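Local coordinates for hypothetical protein PH1570 (PDB 2HQ4), which is of unknown function and folds as a PH1570-like domain in which helices pack against a long, meandering antiparallel beta sheet, at residues F28-K33 with P148-K153; K99-I104 with I113-A118; K108-I113 with L142-K147; T123-L128 with D137-L142. All coordinates share one frame; numbering follows the deposited sequence.

Interaction 1 of 4, residues F28-K33 with P148-K153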
# COMPACT_ATOMS: atom_id res chain seq x y z
N PHE A 28 -9.31 6.68 10.92
CA PHE A 28 -9.26 5.23 10.82
C PHE A 28 -7.95 4.63 11.30
O PHE A 28 -7.84 3.43 11.37
CB PHE A 28 -9.63 4.77 9.40
CG PHE A 28 -11.03 5.15 8.99
CD1 PHE A 28 -12.15 4.53 9.59
CD2 PHE A 28 -11.25 6.14 8.03
CE1 PHE A 28 -13.48 4.91 9.25
CE2 PHE A 28 -12.54 6.50 7.65
CZ PHE A 28 -13.67 5.87 8.27
N ASN A 29 -6.99 5.48 11.70
CA ASN A 29 -5.66 5.04 12.13
C ASN A 29 -5.04 4.12 11.05
O ASN A 29 -4.63 2.96 11.35
CB ASN A 29 -5.72 4.36 13.52
CG ASN A 29 -4.34 4.03 14.09
OD1 ASN A 29 -3.40 4.82 13.99
ND2 ASN A 29 -4.23 2.85 14.71
N VAL A 30 -4.98 4.62 9.80
CA VAL A 30 -4.40 3.87 8.66
C VAL A 30 -3.29 4.77 8.11
O VAL A 30 -3.53 5.91 7.80
CB VAL A 30 -5.44 3.55 7.55
CG1 VAL A 30 -4.79 2.92 6.30
CG2 VAL A 30 -6.57 2.62 8.05
N GLU A 31 -2.07 4.24 8.05
CA GLU A 31 -0.92 4.99 7.57
C GLU A 31 -0.20 4.03 6.67
O GLU A 31 0.04 2.87 7.04
CB GLU A 31 0.02 5.35 8.74
CG GLU A 31 -0.66 6.19 9.84
CD GLU A 31 0.26 6.63 10.93
OE1 GLU A 31 1.45 6.25 10.89
OE2 GLU A 31 -0.21 7.36 11.84
N VAL A 32 0.12 4.51 5.48
CA VAL A 32 0.82 3.69 4.49
C VAL A 32 1.76 4.58 3.65
O VAL A 32 1.40 5.72 3.32
CB VAL A 32 -0.17 2.85 3.60
CG1 VAL A 32 -1.23 3.75 2.87
CG2 VAL A 32 0.61 1.90 2.59
N LYS A 33 2.95 4.08 3.36
CA LYS A 33 3.85 4.73 2.40
C LYS A 33 4.36 3.63 1.47
O LYS A 33 4.37 2.46 1.83
CB LYS A 33 5.03 5.38 3.14
CG LYS A 33 4.69 6.66 3.96
CD LYS A 33 5.87 7.25 4.78
CE LYS A 33 6.57 6.24 5.69
NZ LYS A 33 7.72 6.81 6.56
N PRO A 148 -0.65 -4.33 11.58
CA PRO A 148 -0.71 -5.47 10.63
C PRO A 148 -1.95 -5.58 9.80
O PRO A 148 -1.85 -6.09 8.70
CB PRO A 148 -0.57 -6.74 11.52
CG PRO A 148 -0.01 -6.21 12.84
CD PRO A 148 -0.49 -4.80 12.99
N SER A 149 -3.09 -5.09 10.32
CA SER A 149 -4.35 -5.24 9.59
C SER A 149 -4.42 -4.37 8.33
O SER A 149 -5.31 -4.57 7.44
CB SER A 149 -5.55 -4.96 10.52
OG SER A 149 -5.52 -3.65 10.97
N ILE A 150 -3.51 -3.40 8.23
CA ILE A 150 -3.46 -2.61 6.96
C ILE A 150 -3.11 -3.53 5.77
O ILE A 150 -3.46 -3.24 4.63
CB ILE A 150 -2.47 -1.43 7.04
CG1 ILE A 150 -2.77 -0.53 8.24
CG2 ILE A 150 -2.40 -0.57 5.67
CD1 ILE A 150 -4.16 -0.35 8.51
N ALA A 151 -2.43 -4.65 6.04
CA ALA A 151 -2.04 -5.58 4.95
C ALA A 151 -3.22 -5.93 4.05
O ALA A 151 -3.08 -5.85 2.85
CB ALA A 151 -1.38 -6.89 5.49
N ASN A 152 -4.36 -6.31 4.62
CA ASN A 152 -5.52 -6.73 3.79
C ASN A 152 -6.09 -5.63 2.91
O ASN A 152 -6.62 -5.92 1.84
CB ASN A 152 -6.66 -7.33 4.65
CG ASN A 152 -6.15 -8.50 5.55
OD1 ASN A 152 -6.48 -9.68 5.32
ND2 ASN A 152 -5.32 -8.16 6.52
N LYS A 153 -6.03 -4.40 3.40
CA LYS A 153 -6.49 -3.23 2.65
C LYS A 153 -5.65 -3.04 1.37
O LYS A 153 -6.18 -2.57 0.35
CB LYS A 153 -6.37 -2.00 3.52
CG LYS A 153 -7.29 -2.05 4.80
CD LYS A 153 -7.13 -0.73 5.58
CE LYS A 153 -7.98 -0.68 6.89
NZ LYS A 153 -9.22 -1.51 6.88
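V30 meets I150 and K153 on one face of strand 30-36. Both methyls of V30 rest on the tip of I150: its CG2 lies 3.9 Å from I150 CD1, and its CG1 lies 4.0 Å from that same methyl. The isoleucine CG1 stands anti to the carbonyl carbon (chi1 -55°), which directs this branch at the strand. K153, one helical turn later, adds the aliphatic part of its chain, with CE 3.8 Å from V30 CG2. No hydrogen bond joins the two segments. The tight part of the contact is this buried valine and isoleucine, extended by F23 beside V30 and F145 of strand 141-145 against I150. The looser side is carried by K153, partly exposed at the margin of the contact, its chain bending at chi4 just beyond the carbon that touches the valine. E31 points to the other face of the sheet, where its OE1 accepts a hydrogen bond from the backbone N of L2. N29 and V30, both facing D25, form a G1 beta bulge where the strand begins. The whole is a short C-terminal helix laid by its apolar side against a face of an antiparallel sheet, next to the strand it follows.

Interaction 2 of 4, residues K99-I104 with I113-A118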
# COMPACT_ATOMS: atom_id res chain seq x y z
N LYS A 99 17.45 -13.44 -2.41
CA LYS A 99 17.16 -12.64 -3.63
C LYS A 99 16.07 -11.57 -3.38
O LYS A 99 16.12 -10.47 -3.91
CB LYS A 99 16.72 -13.55 -4.77
CG LYS A 99 17.82 -14.45 -5.34
CD LYS A 99 18.81 -13.67 -6.20
CE LYS A 99 18.74 -14.12 -7.67
NZ LYS A 99 19.48 -15.41 -7.97
N LEU A 100 15.08 -11.94 -2.57
CA LEU A 100 14.05 -11.00 -2.13
C LEU A 100 14.65 -9.89 -1.27
O LEU A 100 14.32 -8.73 -1.44
CB LEU A 100 12.91 -11.74 -1.39
CG LEU A 100 12.03 -12.66 -2.25
CD1 LEU A 100 10.86 -13.17 -1.40
CD2 LEU A 100 11.50 -12.00 -3.55
N GLN A 101 15.57 -10.23 -0.38
CA GLN A 101 16.32 -9.21 0.37
C GLN A 101 17.11 -8.26 -0.54
O GLN A 101 17.16 -7.04 -0.30
CB GLN A 101 17.18 -9.87 1.47
CG GLN A 101 17.62 -8.91 2.59
CD GLN A 101 16.45 -8.25 3.35
OE1 GLN A 101 15.60 -8.93 3.92
NE2 GLN A 101 16.44 -6.92 3.38
N GLU A 102 17.69 -8.79 -1.63
CA GLU A 102 18.32 -7.93 -2.63
C GLU A 102 17.34 -7.01 -3.38
O GLU A 102 17.70 -5.88 -3.74
CB GLU A 102 19.14 -8.75 -3.65
CG GLU A 102 20.47 -9.29 -3.10
CD GLU A 102 21.07 -10.42 -3.95
OE1 GLU A 102 20.65 -10.59 -5.12
OE2 GLU A 102 21.96 -11.15 -3.42
N GLU A 103 16.10 -7.47 -3.62
CA GLU A 103 15.07 -6.57 -4.17
C GLU A 103 14.82 -5.41 -3.19
O GLU A 103 14.67 -4.25 -3.63
CB GLU A 103 13.75 -7.29 -4.44
CG GLU A 103 13.74 -8.20 -5.67
CD GLU A 103 14.08 -7.44 -6.95
OE1 GLU A 103 13.52 -6.34 -7.18
OE2 GLU A 103 14.94 -7.95 -7.70
N ILE A 104 14.77 -5.72 -1.90
CA ILE A 104 14.59 -4.68 -0.86
C ILE A 104 15.70 -3.62 -1.00
O ILE A 104 15.40 -2.45 -1.10
CB ILE A 104 14.48 -5.25 0.59
CG1 ILE A 104 13.15 -6.03 0.81
CG2 ILE A 104 14.58 -4.14 1.63
CD1 ILE A 104 11.87 -5.21 0.46
N ILE A 113 13.82 -3.81 6.57
CA ILE A 113 12.86 -4.82 6.22
C ILE A 113 13.62 -6.15 6.25
O ILE A 113 14.60 -6.33 5.53
CB ILE A 113 12.33 -4.62 4.79
CG1 ILE A 113 11.87 -3.17 4.55
CG2 ILE A 113 11.24 -5.64 4.46
CD1 ILE A 113 10.60 -2.77 5.30
N LYS A 114 13.19 -7.07 7.07
CA LYS A 114 13.79 -8.39 6.99
C LYS A 114 12.79 -9.36 6.42
O LYS A 114 11.82 -9.73 7.06
CB LYS A 114 14.32 -8.85 8.35
CG LYS A 114 15.60 -8.14 8.78
CD LYS A 114 16.19 -8.85 9.99
CE LYS A 114 17.70 -8.80 9.99
NZ LYS A 114 18.28 -10.08 10.51
N ILE A 115 13.04 -9.75 5.18
CA ILE A 115 12.17 -10.67 4.46
C ILE A 115 11.91 -11.97 5.24
O ILE A 115 10.82 -12.51 5.17
CB ILE A 115 12.72 -10.93 3.03
CG1 ILE A 115 12.62 -9.64 2.21
CG2 ILE A 115 11.98 -12.10 2.31
CD1 ILE A 115 11.17 -9.10 1.98
N GLU A 116 12.91 -12.44 6.00
CA GLU A 116 12.77 -13.74 6.70
C GLU A 116 11.70 -13.74 7.82
O GLU A 116 11.24 -14.79 8.27
CB GLU A 116 14.14 -14.25 7.19
CG GLU A 116 14.60 -13.67 8.51
CD GLU A 116 15.18 -12.29 8.38
OE1 GLU A 116 15.53 -11.85 7.25
OE2 GLU A 116 15.29 -11.63 9.44
N GLU A 117 11.27 -12.56 8.22
CA GLU A 117 10.14 -12.44 9.14
C GLU A 117 8.77 -12.41 8.44
O GLU A 117 7.73 -12.42 9.11
CB GLU A 117 10.33 -11.18 9.99
CG GLU A 117 11.61 -11.22 10.83
CD GLU A 117 11.71 -10.03 11.76
OE1 GLU A 117 11.88 -8.88 11.27
OE2 GLU A 117 11.59 -10.26 12.99
N ALA A 118 8.78 -12.38 7.11
CA ALA A 118 7.53 -12.27 6.35
C ALA A 118 6.90 -13.63 6.06
O ALA A 118 7.57 -14.66 6.00
CB ALA A 118 7.77 -11.52 5.05
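The carboxamide of Q101 bridges the backbone of I113 and I115 with both its polar ends. OE1 accepts from I115 N at 3.0 Å in a nearly straight bond (172°). NE2 gives a hydrogen bond to I113 O at 2.9 Å, the acceptor tilted 16° from the amide plane, while I115 CG1 packs against OE1 at 3.5 Å. Q101 CG is anti to the backbone N, and a bend at chi2 (59°) swings CD toward the loop. Helix 94-107 is thus tied to the chain that doubles back along it before strand 119-123, where residues 115-117 make a 3-10 turn. An alanine in place of Q101 would lose the carboxamide and would probably leave I113 O and I115 N without these mates, setting the loop freer to shift from the helix. Beside the amide the contact is apolar. I115 reaches L100 with CG2, 3.8 Å from L100 CB and crossing at about a right angle, and meets I104 CG1 with its CD1. I104 CG2 sits 3.9 Å from I113 CB. On the exposed side of the loop, K114 NZ and E116 OE2 form a salt bridge at 3.5 Å.

Interaction 3 of 4, residues K108-I113 with L142-K147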
# COMPACT_ATOMS: atom_id res chain seq x y z
N LYS A 108 15.33 0.61 -1.82
CA LYS A 108 15.80 1.65 -0.89
C LYS A 108 14.70 2.23 0.05
O LYS A 108 14.36 3.45 -0.03
CB LYS A 108 16.53 2.76 -1.66
CG LYS A 108 17.65 2.23 -2.60
CD LYS A 108 18.21 3.37 -3.44
CE LYS A 108 17.54 3.47 -4.77
NZ LYS A 108 18.18 2.47 -5.69
N PRO A 109 14.13 1.37 0.93
CA PRO A 109 13.17 1.80 1.94
C PRO A 109 13.82 2.56 3.10
O PRO A 109 15.00 2.32 3.41
CB PRO A 109 12.65 0.46 2.49
CG PRO A 109 13.79 -0.44 2.34
CD PRO A 109 14.37 -0.08 1.01
N PRO A 110 13.05 3.42 3.81
CA PRO A 110 13.65 4.24 4.87
C PRO A 110 13.83 3.52 6.19
O PRO A 110 14.19 4.16 7.17
CB PRO A 110 12.63 5.38 5.06
CG PRO A 110 11.32 4.78 4.65
CD PRO A 110 11.60 3.68 3.65
N LEU A 111 13.53 2.23 6.24
CA LEU A 111 13.77 1.42 7.42
C LEU A 111 14.15 -0.01 7.05
O LEU A 111 14.06 -0.42 5.89
CB LEU A 111 12.55 1.41 8.36
CG LEU A 111 11.12 1.17 7.89
CD1 LEU A 111 11.01 -0.15 7.20
CD2 LEU A 111 10.14 1.21 9.06
N GLU A 112 14.58 -0.76 8.06
CA GLU A 112 14.93 -2.16 7.92
C GLU A 112 13.71 -3.02 7.62
O GLU A 112 12.69 -2.93 8.29
CB GLU A 112 15.66 -2.66 9.17
CG GLU A 112 16.50 -3.89 8.90
CD GLU A 112 17.19 -4.43 10.15
OE1 GLU A 112 17.91 -3.65 10.81
OE2 GLU A 112 17.03 -5.64 10.44
N ILE A 113 13.82 -3.81 6.57
CA ILE A 113 12.86 -4.82 6.22
C ILE A 113 13.62 -6.15 6.25
O ILE A 113 14.60 -6.33 5.53
CB ILE A 113 12.33 -4.62 4.79
CG1 ILE A 113 11.87 -3.17 4.55
CG2 ILE A 113 11.24 -5.64 4.46
CD1 ILE A 113 10.60 -2.77 5.30
N LEU A 142 7.06 -1.79 -2.48
CA LEU A 142 7.18 -2.09 -1.07
C LEU A 142 6.29 -1.10 -0.30
O LEU A 142 6.51 0.15 -0.36
CB LEU A 142 8.65 -1.97 -0.65
CG LEU A 142 8.85 -2.10 0.86
CD1 LEU A 142 8.75 -3.61 1.33
CD2 LEU A 142 10.18 -1.52 1.19
N PHE A 143 5.30 -1.64 0.39
CA PHE A 143 4.40 -0.84 1.23
C PHE A 143 4.86 -0.95 2.68
O PHE A 143 5.29 -2.04 3.10
CB PHE A 143 3.00 -1.42 1.15
CG PHE A 143 2.41 -1.39 -0.22
CD1 PHE A 143 1.56 -0.32 -0.61
CD2 PHE A 143 2.66 -2.44 -1.13
CE1 PHE A 143 0.98 -0.30 -1.92
CE2 PHE A 143 2.12 -2.44 -2.41
CZ PHE A 143 1.25 -1.34 -2.80
N ILE A 144 4.82 0.14 3.42
CA ILE A 144 5.11 0.07 4.86
C ILE A 144 3.89 0.69 5.50
O ILE A 144 3.30 1.64 4.93
CB ILE A 144 6.48 0.70 5.31
CG1 ILE A 144 6.56 2.21 5.00
CG2 ILE A 144 7.72 -0.07 4.63
CD1 ILE A 144 7.84 2.89 5.66
N PHE A 145 3.46 0.16 6.64
CA PHE A 145 2.22 0.61 7.24
C PHE A 145 2.27 0.50 8.78
O PHE A 145 3.17 -0.15 9.33
CB PHE A 145 1.02 -0.16 6.61
CG PHE A 145 1.28 -1.66 6.36
CD1 PHE A 145 1.08 -2.60 7.38
CD2 PHE A 145 1.71 -2.10 5.10
CE1 PHE A 145 1.31 -3.98 7.14
CE2 PHE A 145 1.95 -3.42 4.83
CZ PHE A 145 1.76 -4.40 5.87
N ASN A 146 1.29 1.10 9.48
CA ASN A 146 1.46 1.31 10.92
C ASN A 146 0.95 0.13 11.77
O ASN A 146 1.34 0.03 12.93
CB ASN A 146 0.75 2.61 11.38
CG ASN A 146 -0.72 2.55 11.13
OD1 ASN A 146 -1.14 2.15 10.04
ND2 ASN A 146 -1.55 2.90 12.14
N LYS A 147 0.11 -0.74 11.22
CA LYS A 147 -0.39 -1.90 12.01
C LYS A 147 -0.69 -3.06 11.08
O LYS A 147 -0.95 -2.82 9.89
CB LYS A 147 -1.60 -1.49 12.88
CG LYS A 147 -2.83 -1.04 12.07
CD LYS A 147 -3.97 -0.54 12.96
CE LYS A 147 -5.13 -0.16 12.07
NZ LYS A 147 -6.38 0.18 12.82
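P109, P110, L111 and I113 make a wholly apolar contact with L142 and I144, bringing the loop that follows helix 94-107 down onto one face of strand 141-145. K108, with positive phi, is where the chain leaves the helix and turns into this loop. L142 is met by P109 and I113. Its CD2 lies only 3.4 Å from P109 CB, tighter than usual for two carbons, the proline ring and the leucine crossing at about a right angle. I113 CG1 comes to the same methyl tip to tip, at 4.1 Å. I144 serves the rest of the loop with two branches. CG1, set between the backbone N and the carbonyl carbon (chi1 62°), carries CD1 to P110 CG, tip to tip at 4.1 Å. The other branch, I144 CG2, is 4.0 Å from I113 CD1 and 4.2 Å from L111 CD1. I104 and I107 of helix 94-107 flank L142, and Y35 touches P110 and I144, so the patch runs on into both the helix and the next strand. F143 and F145 point to the other face of the sheet, toward helix 150-155. E112 O accepts a hydrogen bond from the OH of Y133, just before strand 134-136. With no hydrogen bond or charge pair between the two segments, the fit of the loop on the strand probably rests on side-chain shape and on the burial of I113, L142 and I144, while P110 stays at the exposed rim.

Interaction 4 of 4, residues T123-L128 with D137-L142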
# COMPACT_ATOMS: atom_id res chain seq x y z
N THR A 123 2.64 -16.27 -6.36
CA THR A 123 1.57 -15.79 -7.21
C THR A 123 1.94 -16.03 -8.67
O THR A 123 3.07 -16.44 -8.99
CB THR A 123 1.28 -14.30 -6.98
OG1 THR A 123 2.24 -13.52 -7.68
CG2 THR A 123 1.32 -13.92 -5.48
N LYS A 124 1.01 -15.72 -9.57
CA LYS A 124 1.27 -15.88 -11.00
C LYS A 124 2.35 -14.93 -11.48
O LYS A 124 2.80 -15.06 -12.59
CB LYS A 124 -0.02 -15.73 -11.81
CG LYS A 124 -0.86 -17.02 -11.80
CD LYS A 124 -2.16 -16.93 -12.62
CE LYS A 124 -2.96 -18.25 -12.54
NZ LYS A 124 -4.36 -18.09 -13.06
N GLU A 125 2.75 -13.99 -10.64
CA GLU A 125 3.71 -12.97 -11.06
C GLU A 125 5.06 -13.01 -10.32
O GLU A 125 5.94 -12.16 -10.57
CB GLU A 125 3.07 -11.58 -10.93
CG GLU A 125 1.86 -11.45 -11.82
CD GLU A 125 1.22 -10.09 -11.76
OE1 GLU A 125 1.86 -9.14 -11.33
OE2 GLU A 125 0.05 -9.97 -12.17
N GLY A 126 5.20 -13.96 -9.40
CA GLY A 126 6.42 -14.04 -8.57
C GLY A 126 6.03 -14.12 -7.10
O GLY A 126 4.88 -14.46 -6.79
N TYR A 127 6.96 -13.81 -6.20
CA TYR A 127 6.73 -13.94 -4.77
C TYR A 127 6.16 -12.65 -4.16
O TYR A 127 6.58 -11.53 -4.56
CB TYR A 127 8.04 -14.28 -4.06
CG TYR A 127 8.55 -15.66 -4.39
CD1 TYR A 127 7.89 -16.79 -3.90
CD2 TYR A 127 9.71 -15.85 -5.17
CE1 TYR A 127 8.34 -18.08 -4.18
CE2 TYR A 127 10.18 -17.16 -5.48
CZ TYR A 127 9.48 -18.26 -4.98
OH TYR A 127 9.90 -19.55 -5.24
N LEU A 128 5.27 -12.84 -3.19
CA LEU A 128 4.66 -11.80 -2.37
C LEU A 128 5.04 -12.08 -0.94
O LEU A 128 4.85 -13.20 -0.45
CB LEU A 128 3.12 -11.92 -2.51
CG LEU A 128 2.26 -11.09 -1.53
CD1 LEU A 128 2.32 -9.63 -1.91
CD2 LEU A 128 0.82 -11.55 -1.57
N ASP A 137 5.54 -6.68 -3.03
CA ASP A 137 4.78 -7.38 -4.07
C ASP A 137 5.64 -7.65 -5.31
O ASP A 137 6.70 -7.06 -5.47
CB ASP A 137 3.44 -6.67 -4.38
CG ASP A 137 3.60 -5.41 -5.25
OD1 ASP A 137 4.56 -5.29 -6.04
OD2 ASP A 137 2.71 -4.55 -5.16
N PRO A 138 5.22 -8.61 -6.14
CA PRO A 138 5.99 -8.92 -7.31
C PRO A 138 5.92 -7.91 -8.45
O PRO A 138 6.51 -8.16 -9.49
CB PRO A 138 5.45 -10.30 -7.73
CG PRO A 138 4.08 -10.32 -7.25
CD PRO A 138 4.05 -9.50 -5.99
N ARG A 139 5.26 -6.77 -8.23
CA ARG A 139 5.30 -5.66 -9.17
C ARG A 139 6.32 -4.63 -8.79
O ARG A 139 6.42 -3.56 -9.41
CB ARG A 139 3.90 -5.05 -9.29
CG ARG A 139 3.02 -5.93 -10.09
CD ARG A 139 1.56 -5.46 -10.18
NE ARG A 139 0.85 -6.43 -11.00
CZ ARG A 139 -0.32 -6.19 -11.59
NH1 ARG A 139 -0.89 -5.03 -11.48
NH2 ARG A 139 -0.88 -7.12 -12.34
N GLY A 140 7.12 -4.98 -7.79
CA GLY A 140 8.22 -4.14 -7.39
C GLY A 140 7.92 -2.98 -6.46
O GLY A 140 8.62 -1.95 -6.49
N ARG A 141 6.86 -3.14 -5.67
CA ARG A 141 6.42 -2.09 -4.76
C ARG A 141 6.52 -2.63 -3.35
O ARG A 141 6.15 -3.80 -3.07
CB ARG A 141 4.97 -1.73 -5.07
CG ARG A 141 4.83 -1.38 -6.55
CD ARG A 141 3.43 -1.13 -6.90
NE ARG A 141 2.55 -2.30 -6.82
CZ ARG A 141 1.34 -2.27 -7.33
NH1 ARG A 141 0.95 -1.15 -7.93
NH2 ARG A 141 0.54 -3.31 -7.28
N LEU A 142 7.06 -1.79 -2.48
CA LEU A 142 7.18 -2.09 -1.07
C LEU A 142 6.29 -1.10 -0.30
O LEU A 142 6.51 0.15 -0.36
CB LEU A 142 8.65 -1.97 -0.65
CG LEU A 142 8.85 -2.10 0.86
CD1 LEU A 142 8.75 -3.61 1.33
CD2 LEU A 142 10.18 -1.52 1.19
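E125 and R139 form a salt bridge between two neighbouring hairpin turns. The guanidinium grips the carboxylate side-on: NE donates to E125 OE1 at 2.9 Å and NH2 to E125 OE2 at 3.0 Å, each oxygen using its syn lone pair. The two groups are nearly coplanar, 14° apart. An alanine in place of R139 would probably leave the E125 carboxylate without its charged mate and the turn T123-G126 less firmly joined to the turn D137-G140. A second ion pair lies within the latter turn and the strand after it, R141 NE to D137 OD2 at 2.8 Å.

Side-chain hydrogen bonds brace both type I turns. T123 OG1 accepts from E125 N, an ST turn, and donates to G126 O at 2.9 Å. D137 OD1 accepts from R139 N at 2.7 Å, an Asx turn, and also from R141 N just beyond the turn, the two donors reaching it from opposite faces of the carboxylate plane.

Van der Waals contact centres on P138, whose ring packs against oxygens of the first turn and the strand after it: CB lies 3.4 Å from E125 O, CG near T123 OG1 and CD near Y127 O. Apolar pairs join E125 CB with P138 CG, at 4.0 Å, and L128 CB with P138 CD. L128 CD1 packs 4.0 Å from D137 CB.

The turns join strands 119-123 with 126-130 and 134-136 with 141-145, all members of one antiparallel sheet. W159 touches T123 and P138, while V96 and L100 of helix 94-107 lie against Y127.

How the interactions relate
Interactions 1 and 3 flank the sheet at its middle, where strands 30-36 and 141-145 are neighbours: K33 O bonds to I144 N, and helix 150-155 and the loop 108-113 lie against opposite faces. Interaction 1 is buried; the other three are partly so. Interactions 2 and 3 share I113 and continue into one apolar layer under helix 94-107, but interaction 2 adds amide-to-backbone hydrogen bonds that interaction 3 lacks. Interactions 3 and 4 both use strand 141-145, but L142 makes its contacts in interaction 3 and none in interaction 4, where a salt bridge and turn hydrogen bonds join the packing of a proline. The chemistry passes from apolar packing at the centre to polar ties farther out.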